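Long-range contacts in HcgB (Methanococcus maripaludis, PDB 5D5P), which probably transfers a guanylyl group during biosynthesis of the iron-guanylylpyridinol cofactor of [Fe]-hydrogenase: residues Ser109-Leu113 with Gly125-Ser130; Ile122-Ser126 with Thr148-Ile153. All coordinates share one frame; numbering follows the deposited sequence.

Overall arrangement
Strand 122-128 is common to both contacts: interaction 1 pairs its later part along one edge with strand 111-117, and interaction 2 sets its earlier part against the end of helix 138-151. The two share Gly125 and Ser126, their centres lie about 12 Å apart, and they meet where Leu113 CD2 packs 3.9 Å from Ala149 CB. The hairpin of interaction 1 thus supplies part of the sheet on which the helix of interaction 2 rests. Both also reach the dimer interface: Ser128 O accepts from Ser111 N within the hairpin and from Arg152 of the second subunit, so the residue that grips Thr124 in interaction 2 reaches interaction 1 of the other subunit.

Interaction 1: residues Ser109-Leu113 with Gly125-Ser130; sequences SGSLL and GSVSPS
Ser111 and Ser128 face each other as a hydrogen-bonded antiparallel pair, Ser111 N reaching Ser128 O at 2.9 Å and Ser128 N returning to Ser111 O. Two residues along, Leu113 and Ser126 repeat the pattern: Leu113 N to Ser126 O is 2.9 Å and straight, at 166° about the hydrogen, whereas Ser126 N to Leu113 O is more bent. Gly125 CA sits only 2.9 Å from Leu113 O, where its lack of a side chain lets the carbonyl come in. Helix 138-151 closes the face carrying Ser111, Leu113, Ser126 and Ser128, and Ser126 OG, turned between its own N and carbonyl carbon (chi1 58°), gives its polar contact to Glu145 O rather than to the partner strand.

In contrast to this buried Leu113 end, Ser111 is partly exposed, and a water lies on the helix-covered face beside it. Ser111 OG points away from its carbonyl carbon, and it is CB that presses on Ser128 OG, at 3.2 Å. The water donates to Ser128 OG and, at 2.7 Å, to Pro129 O, while also bonding to Ser111 OG; the main partner of Ser128 OG is Glu145 OE2. On the other face Leu112 and Val127 form the non-hydrogen-bonded pair, their side chains meeting at a slant through Leu112 CD1 and Val127 CG1, 3.6 Å apart. Val127 is partly exposed, with Arg152 of the second subunit packing against it. Past the strands, Gly110, at positive phi (77°), brings its CA to 3.6 Å from Ser130 N. This is antiparallel pairing within a beta hairpin, strands 111-117 and 122-128 being consecutive and joined by a short connection, at one margin of the mixed sheet of this Maf-clan protein.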
loop_
_atom_site.group_PDB
_atom_site.type_symbol
_atom_site.label_atom_id
_atom_site.label_comp_id
_atom_site.label_asym_id
_atom_site.label_seq_id
_atom_site.Cartn_x
_atom_site.Cartn_y
_atom_site.Cartn_z
ATOM N N SER A 109 6.464 -8.849 4.503
ATOM C CA SER A 109 6.270 -7.723 3.587
ATOM C C SER A 109 6.210 -6.380 4.284
ATOM O O SER A 109 6.005 -5.357 3.621
ATOM C CB SER A 109 4.980 -7.894 2.769
ATOM O OG SER A 109 3.847 -7.928 3.618
ATOM N N GLY A 110 6.388 -6.367 5.605
ATOM C CA GLY A 110 6.392 -5.109 6.351
ATOM C C GLY A 110 5.000 -4.538 6.564
ATOM O O GLY A 110 3.990 -5.232 6.314
ATOM N N SER A 111 4.939 -3.270 6.971
ATOM C CA SER A 111 3.681 -2.670 7.403
ATOM C C SER A 111 3.134 -1.659 6.445
ATOM O O SER A 111 3.876 -0.963 5.758
ATOM C CB SER A 111 3.851 -1.980 8.761
ATOM O OG SER A 111 4.188 -2.945 9.737
ATOM N N LEU A 112 1.803 -1.577 6.452
ATOM C CA LEU A 112 1.067 -0.572 5.683
ATOM C C LEU A 112 0.114 0.142 6.624
ATOM O O LEU A 112 -0.600 -0.523 7.398
ATOM C CB LEU A 112 0.277 -1.250 4.530
ATOM C CG LEU A 112 -0.703 -0.365 3.776
ATOM C CD1 LEU A 112 0.022 0.692 2.921
ATOM C CD2 LEU A 112 -1.613 -1.242 2.893
ATOM N N LEU A 113 0.137 1.478 6.610
ATOM C CA LEU A 113 -0.895 2.262 7.278
ATOM C C LEU A 113 -1.811 2.857 6.195
ATOM O O LEU A 113 -1.341 3.329 5.176
ATOM C CB LEU A 113 -0.271 3.381 8.154
ATOM C CG LEU A 113 -1.286 4.309 8.829
ATOM C CD1 LEU A 113 -0.716 4.793 10.166
ATOM C CD2 LEU A 113 -1.561 5.527 7.965
ATOM N N GLY A 125 -1.862 6.662 2.549
ATOM C CA GLY A 125 -1.243 5.542 3.232
ATOM C C GLY A 125 0.275 5.687 3.248
ATOM O O GLY A 125 0.838 6.596 2.642
ATOM N N SER A 126 0.954 4.779 3.943
ATOM C CA SER A 126 2.401 4.775 3.917
ATOM C C SER A 126 2.888 3.389 4.316
ATOM O O SER A 126 2.112 2.604 4.857
ATOM C CB SER A 126 2.934 5.820 4.876
ATOM O OG SER A 126 2.424 5.510 6.144
ATOM N N VAL A 127 4.144 3.078 4.033
ATOM C CA VAL A 127 4.650 1.744 4.370
ATOM C C VAL A 127 5.904 1.851 5.215
ATOM O O VAL A 127 6.567 2.873 5.216
ATOM C CB VAL A 127 4.938 0.880 3.117
ATOM C CG1 VAL A 127 3.625 0.512 2.416
ATOM C CG2 VAL A 127 5.918 1.570 2.190
ATOM N N SER A 128 6.212 0.801 5.976
ATOM C CA SER A 128 7.447 0.739 6.740
ATOM C C SER A 128 8.023 -0.672 6.650
ATOM O O SER A 128 7.268 -1.638 6.451
ATOM C CB SER A 128 7.173 1.137 8.203
ATOM O OG SER A 128 6.154 0.307 8.776
ATOM N N PRO A 129 9.346 -0.803 6.784
ATOM C CA PRO A 129 9.943 -2.137 6.653
ATOM C C PRO A 129 9.606 -3.040 7.828
ATOM O O PRO A 129 9.348 -2.548 8.928
ATOM C CB PRO A 129 11.446 -1.865 6.626
ATOM C CG PRO A 129 11.576 -0.384 6.358
ATOM C CD PRO A 129 10.369 0.248 6.954
ATOM N N SER A 130 9.654 -4.350 7.584
ATOM C CA SER A 130 9.642 -5.333 8.651
ATOM C C SER A 130 10.668 -5.002 9.749
ATOM O O SER A 130 11.732 -4.467 9.483
ATOM C CB SER A 130 9.954 -6.719 8.072
ATOM O OG SER A 130 10.357 -7.605 9.098
HETATM O O HOH W 1 6.952 -2.229 10.131
#

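Interaction 2: residues Ile122-Ser126 with Thr148-Ile153; sequences ILTGS and TALERI
Thr124 is gripped from two directions at its hydroxyl: OG1 donates to Ala149 O at 2.6 Å and accepts from Arg152 NH2. With OG1 anti to the backbone N (chi1 -175°), the hydroxyl is directed at the helix end, and CG2 also lies near that carbonyl, 3.3 Å from Ala149 O. Ile153 N bonds to Leu150 O, and the Ala149 carbonyl accepts from the threonine hydroxyl.

Leu123 and Thr124 together face Ile115 in a classic beta bulge, and on this irregular part of the hairpin strand the C-terminal end of helix 138-151 is laid, an alpha-on-beta packing.

Arg152 runs back over the strand. From CB its chain turns CG between the backbone N and carbonyl carbon, and CG passes 3.3 Å from Thr124 OG1. CD then lies against Gly125 O at 3.2 Å, a buried carbonyl that finds no hydrogen-bonding partner in the model, and NE stays beside the same oxygen. CZ stands about 4.0 Å from both Thr124 OG1 and Gly125 O. A bend at chi3 (-72°) swings the guanidinium so that NH2 meets Thr124 OG1 at 2.9 Å, with the oxygen in the guanidinium plane. NH2 also bonds to Ser109 O of the second subunit, its stronger partner, and NH1 to Ser128 O of that subunit.

Ile153 packs beside Thr124, its CG2 3.9 Å from Thr124 CB, while Ile30 of helix 24-35 touches both Ile153 and Leu123. Farther along the strand, Ala149 CB packs on the Gly125 carbonyl group, and Thr148 CG2 meets Ser126 CB at 3.9 Å.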
loop_
_atom_site.group_PDB
_atom_site.type_symbol
_atom_site.label_atom_id
_atom_site.label_comp_id
_atom_site.label_asym_id
_atom_site.label_seq_id
_atom_site.Cartn_x
_atom_site.Cartn_y
_atom_site.Cartn_z
ATOM N N ILE A 122 -9.846 4.261 0.004
ATOM C CA ILE A 122 -8.518 4.565 0.524
ATOM C C ILE A 122 -8.090 5.977 0.143
ATOM O O ILE A 122 -8.029 6.307 -1.036
ATOM C CB ILE A 122 -7.493 3.550 -0.014
ATOM C CG1 ILE A 122 -7.800 2.172 0.570
ATOM C CG2 ILE A 122 -6.059 3.969 0.355
ATOM C CD1 ILE A 122 -7.108 1.060 -0.206
ATOM N N LEU A 123 -7.779 6.800 1.149
ATOM C CA LEU A 123 -7.476 8.210 0.917
ATOM C C LEU A 123 -5.973 8.469 0.807
ATOM O O LEU A 123 -5.526 9.268 0.008
ATOM C CB LEU A 123 -8.072 9.068 2.042
ATOM C CG LEU A 123 -9.551 8.835 2.322
ATOM C CD1 LEU A 123 -9.996 9.791 3.406
ATOM C CD2 LEU A 123 -10.360 9.120 1.050
ATOM N N THR A 124 -5.207 7.763 1.628
ATOM C CA THR A 124 -3.755 7.922 1.656
ATOM C C THR A 124 -3.182 6.787 2.499
ATOM O O THR A 124 -3.934 6.042 3.098
ATOM C CB THR A 124 -3.329 9.284 2.234
ATOM O OG1 THR A 124 -1.904 9.419 2.130
ATOM C CG2 THR A 124 -3.734 9.441 3.717
ATOM N N GLY A 125 -1.862 6.662 2.549
ATOM C CA GLY A 125 -1.243 5.542 3.232
ATOM C C GLY A 125 0.275 5.687 3.248
ATOM O O GLY A 125 0.838 6.596 2.642
ATOM N N SER A 126 0.954 4.779 3.943
ATOM C CA SER A 126 2.401 4.775 3.917
ATOM C C SER A 126 2.888 3.389 4.316
ATOM O O SER A 126 2.112 2.604 4.857
ATOM C CB SER A 126 2.934 5.820 4.876
ATOM O OG SER A 126 2.424 5.510 6.144
ATOM N N THR A 148 3.734 10.711 7.449
ATOM C CA THR A 148 4.003 10.539 6.018
ATOM C C THR A 148 2.704 10.459 5.214
ATOM O O THR A 148 2.572 11.098 4.162
ATOM C CB THR A 148 4.858 9.270 5.757
ATOM O OG1 THR A 148 6.166 9.472 6.326
ATOM C CG2 THR A 148 5.047 9.049 4.271
ATOM N N ALA A 149 1.748 9.687 5.719
ATOM C CA ALA A 149 0.486 9.493 4.992
ATOM C C ALA A 149 -0.263 10.817 4.905
ATOM O O ALA A 149 -0.899 11.114 3.881
ATOM C CB ALA A 149 -0.372 8.412 5.657
ATOM N N LEU A 150 -0.174 11.632 5.954
ATOM C CA LEU A 150 -0.853 12.926 5.912
ATOM C C LEU A 150 -0.115 13.899 5.000
ATOM O O LEU A 150 -0.753 14.588 4.216
ATOM C CB LEU A 150 -1.009 13.518 7.311
ATOM C CG LEU A 150 -1.976 12.747 8.212
ATOM C CD1 LEU A 150 -1.793 13.191 9.649
ATOM C CD2 LEU A 150 -3.434 12.923 7.776
ATOM N N GLU A 151 1.218 13.950 5.078
ATOM C CA GLU A 151 1.994 14.896 4.272
ATOM C C GLU A 151 1.808 14.705 2.774
ATOM O O GLU A 151 1.816 15.686 2.011
ATOM C CB GLU A 151 3.480 14.743 4.579
ATOM C CG GLU A 151 3.890 15.295 5.888
ATOM C CD GLU A 151 5.379 15.203 6.098
ATOM O OE1 GLU A 151 6.046 14.473 5.324
ATOM O OE2 GLU A 151 5.868 15.862 7.033
ATOM N N ARG A 152 1.618 13.455 2.364
ATOM C CA ARG A 152 1.545 13.184 0.938
ATOM C C ARG A 152 0.195 13.566 0.337
ATOM O O ARG A 152 0.084 13.609 -0.884
ATOM C CB ARG A 152 1.888 11.727 0.637
ATOM C CG ARG A 152 0.979 10.753 1.231
ATOM C CD ARG A 152 1.597 9.352 1.100
ATOM N NE ARG A 152 1.581 8.824 -0.266
ATOM C CZ ARG A 152 0.490 8.412 -0.912
ATOM N NH1 ARG A 152 0.609 7.917 -2.139
ATOM N NH2 ARG A 152 -0.728 8.534 -0.365
ATOM N N ILE A 153 -0.808 13.907 1.165
ATOM C CA ILE A 153 -2.009 14.544 0.612
ATOM C C ILE A 153 -2.158 15.994 1.096
ATOM O O ILE A 153 -3.236 16.586 0.986
ATOM C CB ILE A 153 -3.316 13.742 0.896
ATOM C CG1 ILE A 153 -3.452 13.310 2.361
ATOM C CG2 ILE A 153 -3.331 12.512 0.007
ATOM C CD1 ILE A 153 -3.869 14.452 3.312
#